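Hydrogenase maturation factor (Thermoanaerobacter tengcongensis, PDB 3VTH) probably transfers the carbamoyl group of carbamoyl phosphate, with use of ATP, to the C-terminal cysteine of HypE during maturation of [NiFe]-hydrogenases. Local coordinates at residues Asp453-Met461 / Ala471-Gln482; Gly503-Tyr511 / Val594-Asp602. All coordinates share one frame; numbering follows the deposited sequence.

Contact 1 (Asp453-Met461 / Ala471-Gln482); sequences DPEVVAHDM and AKSLDLPKIEVQ
V457 and H459 pair with K478 and E480 as parallel strands, and the backbone ladder illustrates how such a pair alternates its bonds. V457 N donates to P477 O and V457 O accepts from I479 N; H459 then repeats the pattern, its N bonded to I479 O and its O to V481 N (2.8 Å). M461 N closes the ladder on V481 O.

On the face where the linking helix returns, apolar side chains close in. The methyl of A471 wedges between V457 CG2 and H459 CB, 3.6 Å from each. V457 CG1 and K478 CG, on side chains pointing the same way, are pressed to 3.4 Å, a tight fit. Further back, L476 CD1 reaches P454 CB at 4.0 Å, and on the opposite face V456 CG1 meets I479 CD1.

The H459 ring lies over the neighbouring strand because CG sits between the backbone N and the carbonyl carbon (chi1 65°). E480 CA makes a CH-pi contact with one ring face, 4.2 Å from the centroid, while K478 CB meets the ring edge. A bond from ND1 to D460 O, close to the ring plane, fixes the ring's rotation. At the strand ends M461 SD rests on Q482 CB (3.7 Å), and a water links D460 OD1 to V481 O (2.9 Å from the water). D460 also bonds H462 N and the iron ligand H483, a second-shell role.

Strand 456-460, helix 466-473 and strand 478-481 form a beta-alpha-beta unit; strand 402-404 flanks the first strand on its other side, and helix 737-749 packs against A458, I479 and V481.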
loop_
_atom_site.group_PDB
_atom_site.type_symbol
_atom_site.label_atom_id
_atom_site.label_comp_id
_atom_site.label_asym_id
_atom_site.label_seq_id
_atom_site.Cartn_x
_atom_site.Cartn_y
_atom_site.Cartn_z
ATOM N N ASP A 453 -2.637 -19.275 13.417
ATOM C CA ASP A 453 -2.092 -19.324 14.769
ATOM C C ASP A 453 -0.565 -19.314 14.665
ATOM O O ASP A 453 0.054 -20.353 14.421
ATOM C CB ASP A 453 -2.632 -20.552 15.536
ATOM C CG ASP A 453 -4.124 -20.418 15.904
ATOM O OD1 ASP A 453 -4.696 -19.296 15.840
ATOM O OD2 ASP A 453 -4.729 -21.446 16.264
ATOM N N PRO A 454 0.053 -18.125 14.807
ATOM C CA PRO A 454 1.490 -18.031 14.616
ATOM C C PRO A 454 2.239 -19.022 15.496
ATOM O O PRO A 454 1.888 -19.212 16.666
ATOM C CB PRO A 454 1.806 -16.594 15.044
ATOM C CG PRO A 454 0.543 -15.850 14.733
ATOM C CD PRO A 454 -0.551 -16.809 15.082
ATOM N N GLU A 455 3.252 -19.653 14.915
ATOM C CA GLU A 455 4.123 -20.567 15.660
ATOM C C GLU A 455 5.484 -19.933 15.968
ATOM O O GLU A 455 6.142 -20.295 16.939
ATOM C CB GLU A 455 4.251 -21.896 14.913
ATOM C CG GLU A 455 2.899 -22.637 14.854
ATOM C CD GLU A 455 2.984 -24.067 14.321
ATOM O OE1 GLU A 455 3.714 -24.299 13.331
ATOM O OE2 GLU A 455 2.292 -24.961 14.875
ATOM N N VAL A 456 5.881 -18.959 15.147
ATOM C CA VAL A 456 7.144 -18.256 15.316
ATOM C C VAL A 456 6.871 -16.794 14.973
ATOM O O VAL A 456 6.052 -16.505 14.086
ATOM C CB VAL A 456 8.259 -18.846 14.387
ATOM C CG1 VAL A 456 9.503 -17.991 14.388
ATOM C CG2 VAL A 456 8.637 -20.291 14.813
ATOM N N VAL A 457 7.524 -15.879 15.687
ATOM C CA VAL A 457 7.369 -14.448 15.408
ATOM C C VAL A 457 8.700 -13.870 14.922
ATOM O O VAL A 457 9.755 -14.136 15.520
ATOM C CB VAL A 457 6.838 -13.664 16.640
ATOM C CG1 VAL A 457 7.812 -13.766 17.825
ATOM C CG2 VAL A 457 6.630 -12.176 16.294
ATOM N N ALA A 458 8.644 -13.105 13.831
ATOM C CA ALA A 458 9.811 -12.446 13.278
ATOM C C ALA A 458 9.679 -10.944 13.534
ATOM O O ALA A 458 8.574 -10.368 13.444
ATOM C CB ALA A 458 9.940 -12.721 11.779
ATOM N N HIS A 459 10.802 -10.324 13.874
ATOM C CA HIS A 459 10.790 -8.911 14.249
ATOM C C HIS A 459 12.111 -8.248 13.886
ATOM O O HIS A 459 13.114 -8.932 13.613
ATOM C CB HIS A 459 10.501 -8.767 15.754
ATOM C CG HIS A 459 11.571 -9.331 16.638
ATOM N ND1 HIS A 459 12.713 -8.628 16.980
ATOM C CD2 HIS A 459 11.670 -10.530 17.253
ATOM C CE1 HIS A 459 13.463 -9.375 17.772
ATOM N NE2 HIS A 459 12.848 -10.533 17.956
ATOM N N ASP A 460 12.107 -6.916 13.884
ATOM C CA ASP A 460 13.296 -6.138 13.611
ATOM C C ASP A 460 14.284 -6.228 14.773
ATOM O O ASP A 460 13.886 -6.360 15.943
ATOM C CB ASP A 460 12.915 -4.665 13.397
ATOM C CG ASP A 460 13.949 -3.904 12.566
ATOM O OD1 ASP A 460 13.739 -3.761 11.347
ATOM O OD2 ASP A 460 14.957 -3.432 13.131
ATOM N N MET A 461 15.576 -6.125 14.463
ATOM C CA MET A 461 16.585 -6.059 15.527
ATOM C C MET A 461 16.443 -4.827 16.426
ATOM O O MET A 461 16.910 -4.853 17.559
ATOM C CB MET A 461 17.998 -6.124 14.959
ATOM C CG MET A 461 18.337 -7.459 14.328
ATOM S SD MET A 461 19.942 -7.426 13.519
ATOM C CE MET A 461 20.145 -9.181 13.241
ATOM N N ALA A 471 6.421 -8.323 19.737
ATOM C CA ALA A 471 6.989 -9.641 19.422
ATOM C C ALA A 471 7.561 -10.333 20.664
ATOM O O ALA A 471 7.284 -11.506 20.911
ATOM C CB ALA A 471 8.051 -9.535 18.346
ATOM N N LYS A 472 8.347 -9.590 21.437
ATOM C CA LYS A 472 8.967 -10.112 22.650
ATOM C C LYS A 472 7.944 -10.442 23.719
ATOM O O LYS A 472 8.185 -11.312 24.544
ATOM C CB LYS A 472 9.987 -9.127 23.222
ATOM C CG LYS A 472 11.069 -8.675 22.256
ATOM C CD LYS A 472 11.974 -9.823 21.820
ATOM C CE LYS A 472 13.454 -9.444 21.953
ATOM N NZ LYS A 472 13.776 -8.103 21.401
ATOM N N SER A 473 6.801 -9.756 23.695
ATOM C CA SER A 473 5.721 -10.029 24.646
ATOM C C SER A 473 5.043 -11.387 24.419
ATOM O O SER A 473 4.309 -11.860 25.288
ATOM C CB SER A 473 4.656 -8.922 24.596
ATOM O OG SER A 473 3.617 -9.244 23.667
ATOM N N LEU A 474 5.251 -12.006 23.255
ATOM C CA LEU A 474 4.532 -13.251 22.936
ATOM C C LEU A 474 5.271 -14.491 23.475
ATOM O O LEU A 474 6.471 -14.450 23.731
ATOM C CB LEU A 474 4.262 -13.375 21.430
ATOM C CG LEU A 474 3.538 -12.228 20.697
ATOM C CD1 LEU A 474 3.606 -12.407 19.177
ATOM C CD2 LEU A 474 2.085 -12.114 21.162
ATOM N N ASP A 475 4.545 -15.586 23.644
ATOM C CA ASP A 475 5.133 -16.822 24.156
ATOM C C ASP A 475 5.500 -17.723 22.975
ATOM O O ASP A 475 5.001 -18.835 22.846
ATOM C CB ASP A 475 4.126 -17.497 25.099
ATOM C CG ASP A 475 4.672 -18.754 25.765
ATOM O OD1 ASP A 475 5.837 -18.737 26.224
ATOM O OD2 ASP A 475 3.909 -19.752 25.855
ATOM N N LEU A 476 6.352 -17.216 22.090
ATOM C CA LEU A 476 6.695 -17.923 20.859
ATOM C C LEU A 476 8.188 -17.792 20.622
ATOM O O LEU A 476 8.768 -16.802 21.041
ATOM C CB LEU A 476 5.953 -17.310 19.658
ATOM C CG LEU A 476 4.432 -17.366 19.504
ATOM C CD1 LEU A 476 4.017 -16.506 18.320
ATOM C CD2 LEU A 476 3.923 -18.823 19.352
ATOM N N PRO A 477 8.806 -18.774 19.931
ATOM C CA PRO A 477 10.193 -18.617 19.492
ATOM C C PRO A 477 10.293 -17.379 18.589
ATOM O O PRO A 477 9.353 -17.104 17.833
ATOM C CB PRO A 477 10.445 -19.879 18.658
ATOM C CG PRO A 477 9.407 -20.879 19.129
ATOM C CD PRO A 477 8.210 -20.034 19.443
ATOM N N LYS A 478 11.407 -16.655 18.680
ATOM C CA LYS A 478 11.601 -15.395 17.955
ATOM C C LYS A 478 12.783 -15.485 17.002
ATOM O O LYS A 478 13.803 -16.118 17.322
ATOM C CB LYS A 478 11.844 -14.242 18.939
ATOM C CG LYS A 478 10.607 -13.843 19.724
ATOM C CD LYS A 478 10.877 -13.548 21.185
ATOM C CE LYS A 478 9.600 -13.849 21.983
ATOM N NZ LYS A 478 9.852 -13.938 23.446
ATOM N N ILE A 479 12.634 -14.852 15.838
ATOM C CA ILE A 479 13.740 -14.642 14.913
ATOM C C ILE A 479 13.899 -13.131 14.661
ATOM O O ILE A 479 12.962 -12.479 14.193
ATOM C CB ILE A 479 13.567 -15.449 13.595
ATOM C CG1 ILE A 479 13.587 -16.967 13.892
ATOM C CG2 ILE A 479 14.687 -15.102 12.606
ATOM C CD1 ILE A 479 13.216 -17.859 12.700
ATOM N N GLU A 480 15.068 -12.585 15.006
ATOM C CA GLU A 480 15.364 -11.181 14.747
ATOM C C GLU A 480 15.900 -11.046 13.336
ATOM O O GLU A 480 16.693 -11.879 12.885
ATOM C CB GLU A 480 16.354 -10.607 15.789
ATOM C CG GLU A 480 17.758 -11.254 15.808
ATOM C CD GLU A 480 18.729 -10.583 16.798
ATOM O OE1 GLU A 480 19.950 -10.890 16.737
ATOM O OE2 GLU A 480 18.273 -9.755 17.629
ATOM N N VAL A 481 15.464 -9.997 12.645
ATOM C CA VAL A 481 15.780 -9.784 11.242
ATOM C C VAL A 481 16.329 -8.364 11.090
ATOM O O VAL A 481 15.695 -7.394 11.509
ATOM C CB VAL A 481 14.521 -9.966 10.349
ATOM C CG1 VAL A 481 14.832 -9.627 8.887
ATOM C CG2 VAL A 481 13.953 -11.402 10.498
ATOM N N GLN A 482 17.522 -8.242 10.515
ATOM C CA GLN A 482 18.096 -6.921 10.316
ATOM C C GLN A 482 17.250 -6.172 9.277
ATOM O O GLN A 482 16.810 -6.756 8.295
ATOM C CB GLN A 482 19.559 -7.009 9.894
ATOM C CG GLN A 482 20.313 -5.684 10.118
ATOM C CD GLN A 482 20.088 -4.673 9.002
ATOM O OE1 GLN A 482 19.963 -5.045 7.834
ATOM N NE2 GLN A 482 20.049 -3.388 9.356
HETATM O O HOH W 1 13.336 -6.200 10.223
HETATM O O HOH W 2 18.806 -6.447 18.619
#

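Contact 2 (Gly503-Tyr511 / Val594-Asp602); sequences GIAYDGTGY and VSSMGRFFD. With FE (Fe (III) ion), chain I; AP2 (phosphomethylphosphonic acid adenosyl ester), chain H.
M597 lays its CE methyl over one face of the Y506 ring, 4.0 Å from the centroid, opposite the face taken by I504 CG2. Bends at chi2 and chi3 (54° and 59°) fold the thioether back to make this Met-aromatic contact, with SD oblique to the ring.

Beside it, the start of helix 597-607 receives the corner at G508. G598 N donates to D507 O (2.9 Å), and S596 OG, the N-cap that accepts from R599 N, donates to G508 O. The CA atoms of G508 and G598 come within 4.0 Å, too near for a side chain on G598.

R599 turns NE and NH2 onto a single oxygen, D602 OD2, while T509 CG2 meets the guanidinium edge. A leucine here would probably leave D602 without its cationic mate and T509 CG2 without that edge to rest on.

The corner also serves the ligands: D507 OD2 binds iron at 2.1 Å and T509 N donates to AP2 O1B (2.7 Å). From the helix, F601 places a ring face against the adenine at C2. H483, H487 and D734 supply the other protein ligands of this nucleotide-iron site, in a Kae1-like domain of the actin-type ATPase clan.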
loop_
_atom_site.group_PDB
_atom_site.type_symbol
_atom_site.label_atom_id
_atom_site.label_comp_id
_atom_site.label_asym_id
_atom_site.label_seq_id
_atom_site.Cartn_x
_atom_site.Cartn_y
_atom_site.Cartn_z
ATOM N N GLY A 503 22.204 -6.659 -2.872
ATOM C CA GLY A 503 21.067 -5.954 -2.295
ATOM C C GLY A 503 21.484 -4.521 -2.023
ATOM O O GLY A 503 22.427 -4.281 -1.272
ATOM N N ILE A 504 20.799 -3.574 -2.655
ATOM C CA ILE A 504 21.067 -2.152 -2.438
ATOM C C ILE A 504 19.900 -1.605 -1.600
ATOM O O ILE A 504 18.783 -1.474 -2.082
ATOM C CB ILE A 504 21.232 -1.424 -3.790
ATOM C CG1 ILE A 504 22.429 -2.055 -4.541
ATOM C CG2 ILE A 504 21.396 0.086 -3.574
ATOM C CD1 ILE A 504 22.613 -1.640 -5.957
ATOM N N ALA A 505 20.166 -1.350 -0.329
ATOM C CA ALA A 505 19.134 -0.971 0.607
ATOM C C ALA A 505 19.394 0.469 1.045
ATOM O O ALA A 505 20.289 0.740 1.858
ATOM C CB ALA A 505 19.139 -1.911 1.787
ATOM N N TYR A 506 18.631 1.395 0.476
ATOM C CA TYR A 506 18.840 2.822 0.753
ATOM C C TYR A 506 17.587 3.338 1.453
ATOM O O TYR A 506 16.487 3.194 0.936
ATOM C CB TYR A 506 19.099 3.620 -0.542
ATOM C CG TYR A 506 20.465 3.420 -1.192
ATOM C CD1 TYR A 506 21.470 2.664 -0.565
ATOM C CD2 TYR A 506 20.766 4.039 -2.408
ATOM C CE1 TYR A 506 22.743 2.525 -1.127
ATOM C CE2 TYR A 506 22.030 3.901 -2.998
ATOM C CZ TYR A 506 23.011 3.135 -2.350
ATOM O OH TYR A 506 24.247 2.995 -2.924
ATOM N N ASP A 507 17.750 3.902 2.640
ATOM C CA ASP A 507 16.613 4.497 3.370
ATOM C C ASP A 507 17.085 5.519 4.397
ATOM O O ASP A 507 18.240 5.949 4.342
ATOM C CB ASP A 507 15.656 3.433 3.973
ATOM C CG ASP A 507 16.275 2.590 5.093
ATOM O OD1 ASP A 507 17.398 2.870 5.597
ATOM O OD2 ASP A 507 15.611 1.601 5.487
ATOM N N GLY A 508 16.193 5.928 5.305
ATOM C CA GLY A 508 16.530 6.916 6.336
ATOM C C GLY A 508 17.225 6.358 7.573
ATOM O O GLY A 508 18.331 6.796 7.944
ATOM N N THR A 509 16.572 5.419 8.258
ATOM C CA THR A 509 17.135 4.865 9.481
ATOM C C THR A 509 16.695 3.438 9.676
ATOM O O THR A 509 15.509 3.136 9.668
ATOM C CB THR A 509 16.676 5.624 10.765
ATOM O OG1 THR A 509 15.243 5.732 10.766
ATOM C CG2 THR A 509 17.263 7.008 10.828
ATOM N N GLY A 510 17.655 2.565 9.879
ATOM C CA GLY A 510 17.360 1.205 10.278
ATOM C C GLY A 510 18.465 0.856 11.229
ATOM O O GLY A 510 19.581 1.364 11.103
ATOM N N TYR A 511 18.147 0.009 12.196
ATOM C CA TYR A 511 19.084 -0.356 13.229
ATOM C C TYR A 511 20.120 -1.325 12.654
ATOM O O TYR A 511 19.756 -2.393 12.166
ATOM C CB TYR A 511 18.302 -1.011 14.361
ATOM C CG TYR A 511 19.134 -1.447 15.520
ATOM C CD1 TYR A 511 19.484 -0.548 16.522
ATOM C CD2 TYR A 511 19.544 -2.776 15.641
ATOM C CE1 TYR A 511 20.241 -0.954 17.602
ATOM C CE2 TYR A 511 20.300 -3.191 16.714
ATOM C CZ TYR A 511 20.638 -2.281 17.698
ATOM O OH TYR A 511 21.401 -2.689 18.768
ATOM N N VAL A 594 25.731 7.470 11.706
ATOM C CA VAL A 594 24.794 7.061 10.647
ATOM C C VAL A 594 25.448 6.861 9.293
ATOM O O VAL A 594 26.330 7.634 8.879
ATOM C CB VAL A 594 23.604 8.065 10.479
ATOM C CG1 VAL A 594 23.006 8.412 11.829
ATOM C CG2 VAL A 594 24.078 9.372 9.755
ATOM N N SER A 595 25.009 5.806 8.621
ATOM C CA SER A 595 25.271 5.579 7.192
ATOM C C SER A 595 23.873 5.559 6.613
ATOM O O SER A 595 23.125 4.602 6.823
ATOM C CB SER A 595 25.956 4.218 6.973
ATOM O OG SER A 595 25.869 3.780 5.616
ATOM N N SER A 596 23.474 6.624 5.931
ATOM C CA SER A 596 22.055 6.763 5.599
ATOM C C SER A 596 21.856 7.609 4.354
ATOM O O SER A 596 22.293 8.752 4.306
ATOM C CB SER A 596 21.308 7.405 6.774
ATOM O OG SER A 596 20.011 7.858 6.386
ATOM N N MET A 597 21.161 7.046 3.366
ATOM C CA MET A 597 20.829 7.797 2.150
ATOM C C MET A 597 19.825 8.906 2.452
ATOM O O MET A 597 19.905 10.004 1.900
ATOM C CB MET A 597 20.322 6.856 1.041
ATOM C CG MET A 597 20.178 7.532 -0.359
ATOM S SD MET A 597 21.685 8.351 -0.939
ATOM C CE MET A 597 22.860 6.979 -0.956
ATOM N N GLY A 598 18.894 8.633 3.359
ATOM C CA GLY A 598 17.925 9.665 3.788
ATOM C C GLY A 598 18.579 10.893 4.414
ATOM O O GLY A 598 18.237 12.036 4.072
ATOM N N ARG A 599 19.521 10.668 5.329
ATOM C CA ARG A 599 20.221 11.775 5.967
ATOM C C ARG A 599 21.137 12.485 4.977
ATOM O O ARG A 599 21.308 13.706 5.056
ATOM C CB ARG A 599 21.024 11.322 7.210
ATOM C CG ARG A 599 20.197 10.667 8.359
ATOM C CD ARG A 599 19.155 11.578 9.047
ATOM N NE ARG A 599 18.038 11.883 8.153
ATOM C CZ ARG A 599 16.963 11.110 7.977
ATOM N NH1 ARG A 599 16.817 9.974 8.658
ATOM N NH2 ARG A 599 16.029 11.478 7.110
ATOM N N PHE A 600 21.741 11.721 4.063
ATOM C CA PHE A 600 22.553 12.318 2.980
ATOM C C PHE A 600 21.696 13.323 2.195
ATOM O O PHE A 600 22.096 14.493 2.008
ATOM C CB PHE A 600 23.134 11.219 2.064
ATOM C CG PHE A 600 24.313 11.644 1.200
ATOM C CD1 PHE A 600 24.832 12.942 1.226
ATOM C CD2 PHE A 600 24.874 10.722 0.304
ATOM C CE1 PHE A 600 25.922 13.310 0.404
ATOM C CE2 PHE A 600 25.955 11.086 -0.527
ATOM C CZ PHE A 600 26.477 12.389 -0.475
ATOM N N PHE A 601 20.510 12.889 1.767
ATOM C CA PHE A 601 19.561 13.792 1.107
ATOM C C PHE A 601 19.230 15.012 1.967
ATOM O O PHE A 601 19.246 16.136 1.462
ATOM C CB PHE A 601 18.265 13.062 0.708
ATOM C CG PHE A 601 18.296 12.514 -0.694
ATOM C CD1 PHE A 601 17.485 13.072 -1.686
ATOM C CD2 PHE A 601 19.132 11.443 -1.023
ATOM C CE1 PHE A 601 17.505 12.561 -3.000
ATOM C CE2 PHE A 601 19.157 10.925 -2.331
ATOM C CZ PHE A 601 18.350 11.496 -3.322
ATOM N N ASP A 602 18.960 14.800 3.260
ATOM C CA ASP A 602 18.633 15.936 4.152
ATOM C C ASP A 602 19.800 16.922 4.276
ATOM O O ASP A 602 19.592 18.139 4.294
ATOM C CB ASP A 602 18.214 15.461 5.545
ATOM C CG ASP A 602 16.816 14.838 5.563
ATOM O OD1 ASP A 602 16.076 14.954 4.558
ATOM O OD2 ASP A 602 16.477 14.214 6.592
HETATM FE FE FE I . 13.594 1.209 5.978
HETATM P PB AP2 H . 13.360 3.983 7.669
HETATM O O1B AP2 H . 14.226 5.067 7.076
HETATM O O2B AP2 H . 13.761 2.571 7.373
HETATM O O3B AP2 H . 13.022 4.259 9.112
HETATM C C3A AP2 H . 11.786 4.231 6.804
HETATM P PA AP2 H . 11.815 3.864 5.026
HETATM O O1A AP2 H . 10.330 3.928 4.699
HETATM O O2A AP2 H . 12.617 2.656 4.607
HETATM O "O5'" AP2 H . 12.581 5.127 4.364
HETATM C "C5'" AP2 H . 11.914 6.384 4.377
HETATM C "C4'" AP2 H . 12.980 7.406 4.056
HETATM O "O4'" AP2 H . 13.316 7.327 2.670
HETATM C "C3'" AP2 H . 12.505 8.830 4.266
HETATM O "O3'" AP2 H . 12.548 9.181 5.653
HETATM C "C2'" AP2 H . 13.507 9.574 3.407
HETATM O "O2'" AP2 H . 14.694 9.728 4.195
HETATM C "C1'" AP2 H . 13.745 8.621 2.227
HETATM N N9 AP2 H . 12.941 9.135 1.081
HETATM C C8 AP2 H . 11.592 9.233 0.989
HETATM N N7 AP2 H . 11.206 9.800 -0.185
HETATM C C5 AP2 H . 12.327 10.078 -0.879
HETATM C C6 AP2 H . 12.648 10.687 -2.194
HETATM N N6 AP2 H . 11.669 11.112 -3.032
HETATM N N1 AP2 H . 13.964 10.804 -2.525
HETATM C C2 AP2 H . 14.959 10.371 -1.721
HETATM N N3 AP2 H . 14.735 9.821 -0.507
HETATM C C4 AP2 H . 13.465 9.653 -0.043
#

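In the fold
Two contacts about 25 Å apart, centre to centre, illustrate how one metal-nucleotide site can draw on two subdomains. Contact 1 comes first along the chain and closes before contact 2 opens; it belongs to the six-stranded sheet of the HypF Kae1-like domain, whereas 503-511 and 594-602 lie in the second subdomain, where strand 501-507 joins a separate sheet. Helix 483-494, which follows strand 478-481, carries the iron ligands H483 and H487, and strand 501-507 brings D507 to the same ion. The contacts also touch directly: Q482 NE2 probably bonds Y511 O, and M461 CB packs on Y511 CD2. Iron and AP2 thus lie where the two subdomains meet.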